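Local atomic coordinates of truncated hemoglobin from geobacillus stearothermophilus (Geobacillus stearothermophilus, PDB entry 2BKM), a protein that binds heme as a bacterial truncated globin and holds oxygen at its iron, probably for oxygen storage or transport. Residues F23-V27 against W88-M92; H46-Q50 against Y62-H66. All coordinates share one frame; numbering follows the deposited sequence.

In the fold
After the short helix 6-9, the chain forms helix 12-29, which brings Phe23-Val27 into the interior, and then, past a loop, helix 42-55, the home of His46-Gln50. Eleven residues later, helix 61-66 folds back on that helix, and contact 2 closes this short loop. Contact 1 is closed only after 60 intervening residues, when helix 82-98 reaches helix 12-29, so the whole of contact 2 is nested inside its loop. The two centres are about 18 Å apart, on opposite sides of the chain's centre, yet both contacts touch the heme. They also meet each other where Tyr24 makes a weak hydrogen bond to Gln48, joining helix 12-29 to helix 42-55 over the ligand site.

Contact 1: residues F23-V27 against W88-M92; sequences FYRRV and WLACM. With HEM (protoporphyrin IX containing Fe), chain D; ACT (acetate ion), chain E; OXY (oxygen molecule), chain C.
Phe23 drives the edge of its ring against the face of Trp88 in an edge-to-face pair, with centroids 4.8 Å apart and planes at 61°. Its CZ comes within 3.3 Å of Trp88 CE2, towards the rim of the indole. On the opposite face of the indole lies the heme, where Trp88 CD1 stands 3.3 Å from HEM C3B, so the tryptophan is a flat layer between porphyrin and phenylalanine. Held like this, it turns its N-H to the distal side of the iron. Trp88 NE1 donates to both atoms of the bound oxygen, along a nearly straight line to OXY O2 (3.1 Å, 173°). An acetate, probably from the crystallisation liquor, overlaps the oxygen and is probably an alternative occupant; Tyr24 OH donates a hydrogen bond to its O atom, at a distance too short to read closely.

One shell further out, the Phe23 ring is itself fixed from both faces. Met92, bent at chi2 (60°) and again at chi3, curls its methyl over the centre of the ring, CE lying 3.9 Å from Phe23 CG in a CH-pi contact. Val27 CG2 covers the other face near the rim. Cys91 CB packs 3.6 Å from Phe23 CE2 and also meets Arg26 CB. Arg26 then leads its guanidinium away to a salt bridge with Glu98, while Leu113 of helix 104-120 backs Trp88 and Met92. A tryptophan from helix 82-98 facing the ligand, with a tyrosine from helix 12-29, forms a distal heme pocket as in group II truncated hemoglobins.

Contact 2: residues H46-Q50 against Y62-H66; sequences HKQKQ and YTAEH. Unlike the reference sequence in segment 46-50: His46 (reference Arg). With HEM (protoporphyrin IX containing Fe), chain D.
Gln50 turns CG away from its own carbonyl carbon (chi1 -65°) and then runs extended, which carries its amide across to Glu65 and His66. Glu65, extended from a CG opposite its backbone N, reaches back to meet both this amide and the ring of His46. The amide is used at both ends. Gln50 NE2 donates to Glu65 OE1 at 2.6 Å, approaching from above the carboxylate plane. Gln50 OE1 accepts, in the carbonyl plane, from His66 NE2 at 2.6 Å, the amide and imidazole planes standing 74° apart.

Glu65 OE1 takes a second donor, His46 NE2, at 3.0 Å. This one uses the syn side, and both donors reach the oxygen from the same face of the carboxylate, whose charge would probably favour a protonated His46. With an alanine in place of Gln50, Glu65 OE1 would probably keep only His46 of these two donors, and His66 NE2 would be likely to lose this acceptor, its ring freer to turn. The imidazole of His66 also packs against Lys47 CG and, through CD2, over one face of the Tyr62 ring near its rim.

Next to this polar cluster the backbones come close, the CA atoms of Gln50 and Tyr62 being 4.6 Å apart, and Tyr62 CB packs on Gln50 C. Lys47 and Tyr62 then share one heme propionate: Lys47 NZ donates to HEM O1D at 2.8 Å, and Tyr62 OH is hydrogen-bonded to HEM O2D at a very short distance. The axes of segments 46-50 and 62-66 run at 138° to each other, with the propionate beside their junction. The side chain of Lys49 touches Val16 and Ala17 of helix 12-29, while Pro69, in the loop that follows helix 61-66, closes on Tyr62.

Contact 1: residues F23-V27 against W88-M92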
ATOM      1  N   PHE A  23       0.129   0.952  -8.818  1.00  7.96           N
ATOM      2  CA  PHE A  23       0.007  -0.178  -7.933  1.00  7.27           C
ATOM      3  C   PHE A  23      -1.228  -1.043  -8.274  1.00  7.65           C
ATOM      4  O   PHE A  23      -1.128  -2.257  -8.377  1.00  8.50           O
ATOM      5  CB  PHE A  23      -0.021   0.311  -6.487  1.00  7.05           C
ATOM      6  CG  PHE A  23      -0.168  -0.811  -5.487  1.00  6.53           C
ATOM      7  CD1 PHE A  23      -1.326  -0.895  -4.728  1.00  9.13           C
ATOM      8  CD2 PHE A  23       0.814  -1.786  -5.330  1.00  7.64           C
ATOM      9  CE1 PHE A  23      -1.481  -1.912  -3.805  1.00  7.94           C
ATOM     10  CE2 PHE A  23       0.663  -2.819  -4.411  1.00  7.50           C
ATOM     11  CZ  PHE A  23      -0.479  -2.885  -3.648  1.00  7.28           C
ATOM     12  N   TYR A  24      -2.372  -0.381  -8.453  1.00  8.24           N
ATOM     13  CA  TYR A  24      -3.582  -1.184  -8.678  1.00  8.70           C
ATOM     14  C   TYR A  24      -3.611  -1.814 -10.040  1.00  9.37           C
ATOM     15  O   TYR A  24      -4.237  -2.879 -10.210  1.00 11.39           O
ATOM     16  CB  TYR A  24      -4.873  -0.461  -8.306  1.00  8.55           C
ATOM     17  CG  TYR A  24      -4.935  -0.410  -6.818  1.00  7.85           C
ATOM     18  CD1 TYR A  24      -4.714   0.769  -6.131  1.00  9.57           C
ATOM     19  CD2 TYR A  24      -5.130  -1.578  -6.097  1.00  7.67           C
ATOM     20  CE1 TYR A  24      -4.709   0.786  -4.747  1.00 10.06           C
ATOM     21  CE2 TYR A  24      -5.122  -1.583  -4.733  1.00  9.76           C
ATOM     22  CZ  TYR A  24      -4.904  -0.387  -4.054  1.00  9.72           C
ATOM     23  OH  TYR A  24      -4.878  -0.367  -2.679  1.00 11.24           O
ATOM     24  N   ARG A  25      -2.908  -1.220 -11.009  1.00 10.54           N
ATOM     25  CA  ARG A  25      -2.769  -1.949 -12.271  1.00 11.70           C
ATOM     26  C   ARG A  25      -1.995  -3.260 -12.066  1.00 11.50           C
ATOM     27  O   ARG A  25      -2.302  -4.281 -12.691  1.00 12.97           O
ATOM     28  CB  ARG A  25      -2.052  -1.111 -13.324  1.00 12.94           C
ATOM     29  CG  ARG A  25      -2.879   0.029 -13.850  1.00 17.50           C
ATOM     30  CD  ARG A  25      -2.199   0.581 -15.114  1.00 22.44           C
ATOM     31  NE  ARG A  25      -0.912   1.218 -14.823  1.00 23.82           N
ATOM     32  CZ  ARG A  25      -0.795   2.510 -14.537  1.00 29.50           C
ATOM     33  NH1 ARG A  25       0.400   3.042 -14.287  1.00 28.84           N
ATOM     34  NH2 ARG A  25      -1.886   3.273 -14.501  1.00 31.09           N
ATOM     35  N   ARG A  26      -0.978  -3.237 -11.196  1.00 10.67           N
ATOM     36  CA  ARG A  26      -0.213  -4.439 -10.922  1.00 10.58           C
ATOM     37  C   ARG A  26      -1.026  -5.437 -10.117  1.00 11.29           C
ATOM     38  O   ARG A  26      -0.958  -6.622 -10.354  1.00 12.44           O
ATOM     39  CB  ARG A  26       1.079  -4.097 -10.176  1.00 11.40           C
ATOM     40  CG  ARG A  26       2.111  -3.223 -10.905  1.00 13.84           C
ATOM     41  CD  ARG A  26       2.390  -3.566 -12.352  1.00 18.69           C
ATOM     42  NE  ARG A  26       3.599  -2.820 -12.708  1.00 20.60           N
ATOM     43  CZ  ARG A  26       4.760  -3.368 -13.060  1.00 16.80           C
ATOM     44  NH1 ARG A  26       4.905  -4.688 -13.183  1.00 15.81           N
ATOM     45  NH2 ARG A  26       5.778  -2.570 -13.316  1.00 20.08           N
ATOM     46  N   VAL A  27      -1.782  -4.946  -9.132  1.00 10.47           N
ATOM     47  CA  VAL A  27      -2.594  -5.815  -8.323  1.00 11.06           C
ATOM     48  C   VAL A  27      -3.597  -6.528  -9.183  1.00 12.33           C
ATOM     49  O   VAL A  27      -3.793  -7.724  -9.016  1.00 13.23           O
ATOM     50  CB  VAL A  27      -3.309  -5.005  -7.209  1.00 10.03           C
ATOM     51  CG1 VAL A  27      -4.361  -5.859  -6.515  1.00 12.01           C
ATOM     52  CG2 VAL A  27      -2.276  -4.484  -6.179  1.00 10.38           C
ATOM     53  N   TRP A  88       1.894  -8.464  -2.643  1.00  5.91           N
ATOM     54  CA  TRP A  88       1.498  -7.083  -2.508  1.00  5.98           C
ATOM     55  C   TRP A  88       2.762  -6.212  -2.560  1.00  5.78           C
ATOM     56  O   TRP A  88       2.820  -5.236  -3.280  1.00  5.93           O
ATOM     57  CB  TRP A  88       0.784  -6.949  -1.166  1.00  6.00           C
ATOM     58  CG  TRP A  88       0.066  -5.670  -0.922  1.00  5.75           C
ATOM     59  CD1 TRP A  88      -1.292  -5.467  -0.993  1.00  7.85           C
ATOM     60  CD2 TRP A  88       0.637  -4.416  -0.534  1.00  6.01           C
ATOM     61  NE1 TRP A  88      -1.605  -4.175  -0.659  1.00  8.07           N
ATOM     62  CE2 TRP A  88      -0.445  -3.501  -0.358  1.00  5.83           C
ATOM     63  CE3 TRP A  88       1.940  -3.988  -0.252  1.00  6.90           C
ATOM     64  CZ2 TRP A  88      -0.245  -2.160  -0.022  1.00  5.40           C
ATOM     65  CZ3 TRP A  88       2.144  -2.631   0.111  1.00  6.33           C
ATOM     66  CH2 TRP A  88       1.047  -1.752   0.240  1.00  6.63           C
ATOM     67  N   LEU A  89       3.772  -6.611  -1.782  1.00  5.25           N
ATOM     68  CA  LEU A  89       5.008  -5.800  -1.743  1.00  5.26           C
ATOM     69  C   LEU A  89       5.689  -5.801  -3.102  1.00  5.26           C
ATOM     70  O   LEU A  89       6.287  -4.788  -3.481  1.00  6.03           O
ATOM     71  CB  LEU A  89       5.948  -6.318  -0.651  1.00  4.79           C
ATOM     72  CG  LEU A  89       5.375  -6.000   0.730  1.00  5.02           C
ATOM     73  CD1 LEU A  89       6.166  -6.839   1.725  1.00  4.97           C
ATOM     74  CD2 LEU A  89       5.485  -4.526   1.027  1.00  5.49           C
ATOM     75  N   ALA A  90       5.638  -6.926  -3.818  1.00  5.10           N
ATOM     76  CA  ALA A  90       6.285  -6.958  -5.136  1.00  5.13           C
ATOM     77  C   ALA A  90       5.559  -6.041  -6.102  1.00  5.40           C
ATOM     78  O   ALA A  90       6.190  -5.357  -6.941  1.00  6.60           O
ATOM     79  CB  ALA A  90       6.293  -8.383  -5.660  1.00  5.34           C
ATOM     80  N   CYS A  91       4.231  -5.998  -6.007  1.00  6.08           N
ATOM     81  CA  CYS A  91       3.486  -5.019  -6.824  1.00  6.68           C
ATOM     82  C   CYS A  91       3.852  -3.628  -6.459  1.00  6.49           C
ATOM     83  O   CYS A  91       3.955  -2.783  -7.335  1.00  7.74           O
ATOM     84  CB  CYS A  91       1.986  -5.200  -6.690  1.00  6.99           C
ATOM     85  SG  CYS A  91       1.398  -6.754  -7.480  1.00  8.70           S
ATOM     86  N   MET A  92       4.040  -3.370  -5.160  1.00  6.10           N
ATOM     87  CA  MET A  92       4.404  -2.042  -4.726  1.00  6.13           C
ATOM     88  C   MET A  92       5.784  -1.631  -5.213  1.00  6.38           C
ATOM     89  O   MET A  92       5.953  -0.517  -5.720  1.00  7.05           O
ATOM     90  CB  MET A  92       4.273  -1.912  -3.202  1.00  6.39           C
ATOM     91  CG  MET A  92       4.565  -0.541  -2.746  1.00  6.86           C
ATOM     92  SD  MET A  92       3.489   0.750  -3.414  1.00  9.12           S
ATOM     93  CE  MET A  92       1.985   0.438  -2.470  1.00  7.47           C
TER
HETATM   94  CHA HEM D 202      -8.125  -3.117   1.843  1.00 11.22           C
HETATM   95  CHB HEM D 202      -5.553  -6.984   0.576  1.00 10.41           C
HETATM   96  CHC HEM D 202      -1.695  -4.994   2.734  1.00  7.96           C
HETATM   97  CHD HEM D 202      -4.035  -0.812   3.022  1.00  9.12           C
HETATM   98  C1A HEM D 202      -7.716  -4.300   1.294  1.00  9.29           C
HETATM   99  C2A HEM D 202      -8.605  -5.195   0.585  1.00  9.11           C
HETATM  100  C3A HEM D 202      -7.890  -6.264   0.236  1.00 10.69           C
HETATM  101  C4A HEM D 202      -6.547  -6.076   0.719  1.00  9.88           C
HETATM  102  CMA HEM D 202      -8.401  -7.481  -0.556  1.00 11.63           C
HETATM  103  CAA HEM D 202     -10.086  -4.924   0.274  1.00 12.84           C
HETATM  104  CBA HEM D 202     -10.182  -3.834  -0.777  1.00 16.61           C
HETATM  105  CGA HEM D 202     -11.571  -3.238  -0.906  1.00 20.92           C
HETATM  106  O1A HEM D 202     -12.563  -3.731  -0.275  1.00 19.66           O
HETATM  107  O2A HEM D 202     -11.707  -2.217  -1.628  1.00 19.94           O
HETATM  108  C1B HEM D 202      -4.307  -6.788   1.097  1.00  7.84           C
HETATM  109  C2B HEM D 202      -3.239  -7.767   1.091  1.00  8.48           C
HETATM  110  C3B HEM D 202      -2.198  -7.222   1.712  1.00  8.92           C
HETATM  111  C4B HEM D 202      -2.521  -5.879   2.130  1.00  9.34           C
HETATM  112  CMB HEM D 202      -3.292  -9.169   0.447  1.00 10.46           C
HETATM  113  CAB HEM D 202      -0.854  -7.900   1.923  1.00  9.59           C
HETATM  114  CBB HEM D 202      -0.088  -7.664   2.995  1.00 14.33           C
HETATM  115  C1C HEM D 202      -1.957  -3.654   2.922  1.00  8.60           C
HETATM  116  C2C HEM D 202      -0.989  -2.647   3.282  1.00  6.73           C
HETATM  117  C3C HEM D 202      -1.684  -1.504   3.358  1.00  8.67           C
HETATM  118  C4C HEM D 202      -3.065  -1.764   3.038  1.00  8.04           C
HETATM  119  CMC HEM D 202       0.534  -2.861   3.528  1.00 11.42           C
HETATM  120  CAC HEM D 202      -1.185  -0.081   3.654  1.00  9.21           C
HETATM  121  CBC HEM D 202       0.040   0.238   4.047  1.00 13.89           C
HETATM  122  C1D HEM D 202      -5.345  -1.068   2.769  1.00  7.93           C
HETATM  123  C2D HEM D 202      -6.390  -0.086   2.922  1.00 10.08           C
HETATM  124  C3D HEM D 202      -7.643  -0.807   2.573  1.00 10.45           C
HETATM  125  C4D HEM D 202      -7.252  -2.164   2.280  1.00  9.36           C
HETATM  126  CMD HEM D 202      -6.225   1.387   3.316  1.00 10.70           C
HETATM  127  CAD HEM D 202      -9.042  -0.225   2.564  1.00 11.45           C
HETATM  128  CBD HEM D 202      -9.742  -0.570   3.885  1.00 12.73           C
HETATM  129  CGD HEM D 202     -11.169  -0.096   3.747  1.00 16.48           C
HETATM  130  O1D HEM D 202     -12.018  -0.805   3.113  1.00 18.36           O
HETATM  131  O2D HEM D 202     -11.419   1.044   4.225  1.00 17.80           O
HETATM  132  NA  HEM D 202      -6.468  -4.881   1.357  1.00  9.44           N
HETATM  133  NB  HEM D 202      -3.821  -5.669   1.742  1.00  7.34           N
HETATM  134  NC  HEM D 202      -3.197  -3.085   2.757  1.00  8.67           N
HETATM  135  ND  HEM D 202      -5.895  -2.276   2.383  1.00  8.68           N
HETATM  136 FE   HEM D 202      -4.850  -3.979   2.080  1.00  9.08          FE
HETATM  137  C   ACT E 203      -4.866  -2.501  -0.671  0.50  8.05           C
HETATM  138  O   ACT E 203      -4.149  -2.355  -1.657  0.50  7.66           O
HETATM  139  OXT ACT E 203      -4.374  -3.131   0.246  0.50  5.35           O
HETATM  140  CH3 ACT E 203      -6.230  -1.929  -0.588  0.50  9.42           C
HETATM  141  O1  OXY C 201      -3.915  -3.610   0.388  0.50 10.07           O
HETATM  142  O2  OXY C 201      -4.552  -3.186  -0.518  0.50  2.74           O

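Contact 2: residues H46-Q50 against Y62-H66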
ATOM      1  N   HIS A  46      -9.172   4.697  -4.277  1.00  9.90           N
ATOM      2  CA  HIS A  46      -9.506   5.928  -3.601  1.00 11.51           C
ATOM      3  C   HIS A  46      -9.112   5.840  -2.135  1.00 10.10           C
ATOM      4  O   HIS A  46      -8.481   6.716  -1.587  1.00 11.89           O
ATOM      5  CB  HIS A  46     -11.012   6.173  -3.753  1.00 13.57           C
ATOM      6  CG  HIS A  46     -11.552   7.239  -2.871  1.00 17.52           C
ATOM      7  ND1 HIS A  46     -11.224   8.571  -3.016  1.00 20.40           N
ATOM      8  CD2 HIS A  46     -12.432   7.175  -1.844  1.00 19.79           C
ATOM      9  CE1 HIS A  46     -11.874   9.281  -2.109  1.00 21.99           C
ATOM     10  NE2 HIS A  46     -12.605   8.456  -1.380  1.00 21.95           N
ATOM     11  N   LYS A  47      -9.461   4.728  -1.512  1.00  9.11           N
ATOM     12  CA  LYS A  47      -9.184   4.574  -0.096  1.00 10.07           C
ATOM     13  C   LYS A  47      -7.697   4.509   0.157  1.00  8.52           C
ATOM     14  O   LYS A  47      -7.221   5.052   1.115  1.00  9.15           O
ATOM     15  CB  LYS A  47      -9.803   3.284   0.416  1.00 11.10           C
ATOM     16  CG  LYS A  47     -11.318   3.335   0.556  1.00 11.62           C
ATOM     17  CD  LYS A  47     -11.848   1.953   0.920  1.00 16.35           C
ATOM     18  CE  LYS A  47     -13.325   2.014   1.251  1.00 17.72           C
ATOM     19  NZ  LYS A  47     -13.811   0.643   1.599  1.00 22.08           N
ATOM     20  N   GLN A  48      -6.968   3.819  -0.719  1.00  8.44           N
ATOM     21  CA  GLN A  48      -5.534   3.707  -0.528  1.00  7.62           C
ATOM     22  C   GLN A  48      -4.827   5.038  -0.721  1.00  8.27           C
ATOM     23  O   GLN A  48      -3.862   5.329  -0.032  1.00  9.09           O
ATOM     24  CB  GLN A  48      -4.979   2.702  -1.528  1.00  7.79           C
ATOM     25  CG  GLN A  48      -3.519   2.308  -1.288  1.00  7.54           C
ATOM     26  CD  GLN A  48      -3.350   1.498  -0.010  1.00  8.15           C
ATOM     27  OE1 GLN A  48      -3.302   0.251  -0.076  1.00 12.11           O
ATOM     28  NE2 GLN A  48      -3.296   2.161   1.138  1.00  6.10           N
ATOM     29  N   LYS A  49      -5.285   5.823  -1.683  1.00  8.72           N
ATOM     30  CA  LYS A  49      -4.711   7.157  -1.818  1.00 10.28           C
ATOM     31  C   LYS A  49      -4.898   7.949  -0.523  1.00  9.23           C
ATOM     32  O   LYS A  49      -3.982   8.596  -0.019  1.00 10.53           O
ATOM     33  CB  LYS A  49      -5.339   7.891  -2.982  1.00 11.45           C
ATOM     34  CG  LYS A  49      -4.746   9.269  -3.111  1.00 15.95           C
ATOM     35  CD  LYS A  49      -4.993   9.947  -4.428  1.00 23.78           C
ATOM     36  CE  LYS A  49      -3.802  10.859  -4.795  1.00 24.58           C
ATOM     37  NZ  LYS A  49      -3.034  11.659  -3.736  1.00 24.55           N
ATOM     38  N   GLN A  50      -6.113   7.878   0.036  1.00  9.06           N
ATOM     39  CA  GLN A  50      -6.372   8.558   1.308  1.00  9.63           C
ATOM     40  C   GLN A  50      -5.517   8.000   2.435  1.00  9.67           C
ATOM     41  O   GLN A  50      -4.902   8.737   3.203  1.00  9.85           O
ATOM     42  CB  GLN A  50      -7.846   8.421   1.693  1.00 10.48           C
ATOM     43  CG  GLN A  50      -8.753   9.133   0.730  1.00 12.01           C
ATOM     44  CD  GLN A  50     -10.182   8.876   1.058  1.00 14.40           C
ATOM     45  OE1 GLN A  50     -10.574   7.749   1.326  1.00 15.41           O
ATOM     46  NE2 GLN A  50     -10.969   9.925   1.069  1.00 18.79           N
ATOM     47  N   TYR A  62      -7.935   9.594   5.243  1.00 12.00           N
ATOM     48  CA  TYR A  62      -8.603   8.334   5.363  1.00 11.64           C
ATOM     49  C   TYR A  62      -9.543   8.327   6.568  1.00 12.85           C
ATOM     50  O   TYR A  62     -10.707   7.961   6.435  1.00 12.59           O
ATOM     51  CB  TYR A  62      -7.565   7.188   5.454  1.00 10.99           C
ATOM     52  CG  TYR A  62      -8.231   5.834   5.600  1.00 11.15           C
ATOM     53  CD1 TYR A  62      -8.523   5.046   4.486  1.00 10.88           C
ATOM     54  CD2 TYR A  62      -8.645   5.377   6.866  1.00 11.01           C
ATOM     55  CE1 TYR A  62      -9.162   3.812   4.627  1.00  9.75           C
ATOM     56  CE2 TYR A  62      -9.288   4.138   7.004  1.00 11.49           C
ATOM     57  CZ  TYR A  62      -9.532   3.372   5.900  1.00 12.93           C
ATOM     58  OH  TYR A  62     -10.191   2.186   6.074  1.00 14.36           O
ATOM     59  N   THR A  63      -9.033   8.761   7.714  1.00 12.95           N
ATOM     60  CA  THR A  63      -9.859   8.776   8.923  1.00 13.80           C
ATOM     61  C   THR A  63     -11.102   9.630   8.689  1.00 14.11           C
ATOM     62  O   THR A  63     -12.209   9.241   9.077  1.00 13.83           O
ATOM     63  CB  THR A  63      -9.069   9.250  10.098  1.00 14.48           C
ATOM     64  OG1 THR A  63      -8.119   8.227  10.440  1.00 15.94           O
ATOM     65  CG2 THR A  63      -9.985   9.456  11.312  1.00 14.68           C
ATOM     66  N   ALA A  64     -10.909  10.758   8.025  1.00 13.87           N
ATOM     67  CA  ALA A  64     -12.003  11.718   7.802  1.00 14.94           C
ATOM     68  C   ALA A  64     -13.161  11.043   7.105  1.00 15.73           C
ATOM     69  O   ALA A  64     -14.318  11.298   7.406  1.00 16.72           O
ATOM     70  CB  ALA A  64     -11.518  12.912   6.996  1.00 14.57           C
ATOM     71  N   GLU A  65     -12.869  10.163   6.161  1.00 14.72           N
ATOM     72  CA  GLU A  65     -13.940   9.528   5.434  1.00 16.48           C
ATOM     73  C   GLU A  65     -14.338   8.163   5.953  1.00 15.66           C
ATOM     74  O   GLU A  65     -15.503   7.771   5.805  1.00 17.36           O
ATOM     75  CB  GLU A  65     -13.603   9.473   3.938  1.00 15.97           C
ATOM     76  CG  GLU A  65     -14.756   8.996   3.078  1.00 19.82           C
ATOM     77  CD  GLU A  65     -14.405   8.935   1.593  1.00 21.05           C
ATOM     78  OE1 GLU A  65     -13.605   9.766   1.122  1.00 24.60           O
ATOM     79  OE2 GLU A  65     -14.979   8.060   0.907  1.00 28.75           O
ATOM     80  N   HIS A  66     -13.398   7.393   6.497  1.00 14.62           N
ATOM     81  CA  HIS A  66     -13.681   6.002   6.810  1.00 15.47           C
ATOM     82  C   HIS A  66     -13.487   5.636   8.275  1.00 14.90           C
ATOM     83  O   HIS A  66     -13.752   4.497   8.646  1.00 17.05           O
ATOM     84  CB  HIS A  66     -12.782   5.092   5.957  1.00 15.70           C
ATOM     85  CG  HIS A  66     -12.771   5.471   4.516  1.00 15.89           C
ATOM     86  ND1 HIS A  66     -13.812   5.179   3.662  1.00 16.70           N
ATOM     87  CD2 HIS A  66     -11.869   6.166   3.783  1.00 14.85           C
ATOM     88  CE1 HIS A  66     -13.541   5.656   2.461  1.00 17.27           C
ATOM     89  NE2 HIS A  66     -12.372   6.272   2.513  1.00 15.93           N
TER
HETATM   90  CHA HEM D 202      -8.125  -3.117   1.843  1.00 11.22           C
HETATM   91  CHB HEM D 202      -5.553  -6.984   0.576  1.00 10.41           C
HETATM   92  CHC HEM D 202      -1.695  -4.994   2.734  1.00  7.96           C
HETATM   93  CHD HEM D 202      -4.035  -0.812   3.022  1.00  9.12           C
HETATM   94  C1A HEM D 202      -7.716  -4.300   1.294  1.00  9.29           C
HETATM   95  C2A HEM D 202      -8.605  -5.195   0.585  1.00  9.11           C
HETATM   96  C3A HEM D 202      -7.890  -6.264   0.236  1.00 10.69           C
HETATM   97  C4A HEM D 202      -6.547  -6.076   0.719  1.00  9.88           C
HETATM   98  CMA HEM D 202      -8.401  -7.481  -0.556  1.00 11.63           C
HETATM   99  CAA HEM D 202     -10.086  -4.924   0.274  1.00 12.84           C
HETATM  100  CBA HEM D 202     -10.182  -3.834  -0.777  1.00 16.61           C
HETATM  101  CGA HEM D 202     -11.571  -3.238  -0.906  1.00 20.92           C
HETATM  102  O1A HEM D 202     -12.563  -3.731  -0.275  1.00 19.66           O
HETATM  103  O2A HEM D 202     -11.707  -2.217  -1.628  1.00 19.94           O
HETATM  104  C1B HEM D 202      -4.307  -6.788   1.097  1.00  7.84           C
HETATM  105  C2B HEM D 202      -3.239  -7.767   1.091  1.00  8.48           C
HETATM  106  C3B HEM D 202      -2.198  -7.222   1.712  1.00  8.92           C
HETATM  107  C4B HEM D 202      -2.521  -5.879   2.130  1.00  9.34           C
HETATM  108  CMB HEM D 202      -3.292  -9.169   0.447  1.00 10.46           C
HETATM  109  CAB HEM D 202      -0.854  -7.900   1.923  1.00  9.59           C
HETATM  110  CBB HEM D 202      -0.088  -7.664   2.995  1.00 14.33           C
HETATM  111  C1C HEM D 202      -1.957  -3.654   2.922  1.00  8.60           C
HETATM  112  C2C HEM D 202      -0.989  -2.647   3.282  1.00  6.73           C
HETATM  113  C3C HEM D 202      -1.684  -1.504   3.358  1.00  8.67           C
HETATM  114  C4C HEM D 202      -3.065  -1.764   3.038  1.00  8.04           C
HETATM  115  CMC HEM D 202       0.534  -2.861   3.528  1.00 11.42           C
HETATM  116  CAC HEM D 202      -1.185  -0.081   3.654  1.00  9.21           C
HETATM  117  CBC HEM D 202       0.040   0.238   4.047  1.00 13.89           C
HETATM  118  C1D HEM D 202      -5.345  -1.068   2.769  1.00  7.93           C
HETATM  119  C2D HEM D 202      -6.390  -0.086   2.922  1.00 10.08           C
HETATM  120  C3D HEM D 202      -7.643  -0.807   2.573  1.00 10.45           C
HETATM  121  C4D HEM D 202      -7.252  -2.164   2.280  1.00  9.36           C
HETATM  122  CMD HEM D 202      -6.225   1.387   3.316  1.00 10.70           C
HETATM  123  CAD HEM D 202      -9.042  -0.225   2.564  1.00 11.45           C
HETATM  124  CBD HEM D 202      -9.742  -0.570   3.885  1.00 12.73           C
HETATM  125  CGD HEM D 202     -11.169  -0.096   3.747  1.00 16.48           C
HETATM  126  O1D HEM D 202     -12.018  -0.805   3.113  1.00 18.36           O
HETATM  127  O2D HEM D 202     -11.419   1.044   4.225  1.00 17.80           O
HETATM  128  NA  HEM D 202      -6.468  -4.881   1.357  1.00  9.44           N
HETATM  129  NB  HEM D 202      -3.821  -5.669   1.742  1.00  7.34           N
HETATM  130  NC  HEM D 202      -3.197  -3.085   2.757  1.00  8.67           N
HETATM  131  ND  HEM D 202      -5.895  -2.276   2.383  1.00  8.68           N
HETATM  132 FE   HEM D 202      -4.850  -3.979   2.080  1.00  9.08          FE